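Lysine-specific demethylase REF6 (Arabidopsis thaliana, PDB 6A58) demethylates tri- and dimethylated lysine in histone H3 as a 2-oxoglutarate-dependent Jumonji dioxygenase and binds DNA through four C2H2 zinc fingers. Local coordinates at the zinc ion site. Residues are numbered along the deposited sequence; one frame, centred on the assembly and turned at random.

The zinc ion site. Residues 25, 27, 30, 32, 43, 60. With ZN (zinc ion), chain B.
This is the Cys2His2 zinc site of the first, degenerate C2H2 finger in the C-terminal zinc-finger part of REF6. Cys25 and Cys30 lie in the loop between strands 23-24 and 33-34. His43 comes from helix 37-44. A further ligand, His60, begins helix 60-70, which belongs to the second finger. The ion therefore ties the two fingers together and probably fixes their relative orientation. The zinc is modelled as partly occupied.

Both cysteine sulfurs are bonded to ZN, Cys25 SG at 2.3 Å and Cys30 SG at 2.3 Å. In each cysteine SG is anti to the backbone N (chi1 -177° in Cys25). Both histidines bind through NE2, His43 NE2 at 2.1 Å and His60 NE2 at 2.2 Å from ZN. The shell is near tetrahedral, but the angle between the two nitrogens closes to 92°. His43 meets the ion head-on: its CD2 and CE1 lie almost equally far from the metal. The His60 ring is swung round so that its CE1 edge leans towards the ion, with CE1 2.7 Å from ZN and CD2 3.5 Å away. Cys25 SG lies in plane at the edge of the His43 ring, and Cys30 SG does the same for His60.

Each sulfur also accepts a nearly straight backbone N-H bond from two residues further on. Met27 N donates to Cys25 SG at 3.5 Å (165° at H), and Met32 N donates to Cys30 SG in the same way. These bonds may spread some of the negative charge expected on the cysteine sulfurs. Met27 also sets its CB over the centre of one face of the His60 imidazole, 3.9 Å above the ring plane.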
# COMPACT_ATOMS: atom_id res chain seq x y z
N CYS A 25 -5.65 18.28 -10.04
CA CYS A 25 -6.99 18.02 -9.49
C CYS A 25 -7.19 18.80 -8.20
O CYS A 25 -6.32 18.78 -7.32
CB CYS A 25 -7.20 16.53 -9.22
SG CYS A 25 -8.86 16.15 -8.62
N MET A 27 -9.77 18.28 -6.02
CA MET A 27 -10.52 17.50 -5.03
C MET A 27 -9.67 17.29 -3.79
O MET A 27 -8.46 17.08 -3.88
CB MET A 27 -10.95 16.15 -5.62
CG MET A 27 -11.94 16.26 -6.76
SD MET A 27 -13.56 16.84 -6.23
CE MET A 27 -14.18 15.39 -5.39
N CYS A 30 -6.55 14.76 -3.20
CA CYS A 30 -6.05 14.22 -4.47
C CYS A 30 -4.72 14.87 -4.85
O CYS A 30 -4.56 16.09 -4.72
CB CYS A 30 -7.06 14.44 -5.60
SG CYS A 30 -6.66 13.46 -7.07
N MET A 32 -3.24 13.98 -7.98
CA MET A 32 -3.10 13.64 -9.39
C MET A 32 -3.07 14.88 -10.28
O MET A 32 -3.64 15.91 -9.94
CB MET A 32 -4.21 12.70 -9.84
CG MET A 32 -4.14 11.34 -9.17
SD MET A 32 -5.39 10.23 -9.84
CE MET A 32 -5.18 8.81 -8.77
N HIS A 43 -11.33 12.99 -15.39
CA HIS A 43 -10.97 12.62 -14.02
C HIS A 43 -12.01 13.07 -12.99
O HIS A 43 -12.34 12.32 -12.08
CB HIS A 43 -9.59 13.19 -13.68
CG HIS A 43 -9.17 12.94 -12.26
ND1 HIS A 43 -8.83 11.69 -11.80
CD2 HIS A 43 -9.02 13.78 -11.22
CE1 HIS A 43 -8.50 11.77 -10.53
NE2 HIS A 43 -8.61 13.03 -10.15
N HIS A 60 -14.97 9.92 -5.87
CA HIS A 60 -13.56 10.16 -6.09
C HIS A 60 -12.67 9.21 -5.27
O HIS A 60 -11.59 8.83 -5.72
CB HIS A 60 -13.24 11.61 -5.79
CG HIS A 60 -11.96 12.07 -6.39
ND1 HIS A 60 -10.76 11.91 -5.74
CD2 HIS A 60 -11.67 12.65 -7.58
CE1 HIS A 60 -9.79 12.38 -6.50
NE2 HIS A 60 -10.32 12.85 -7.62
ZN ZN B . -8.52 13.91 -8.26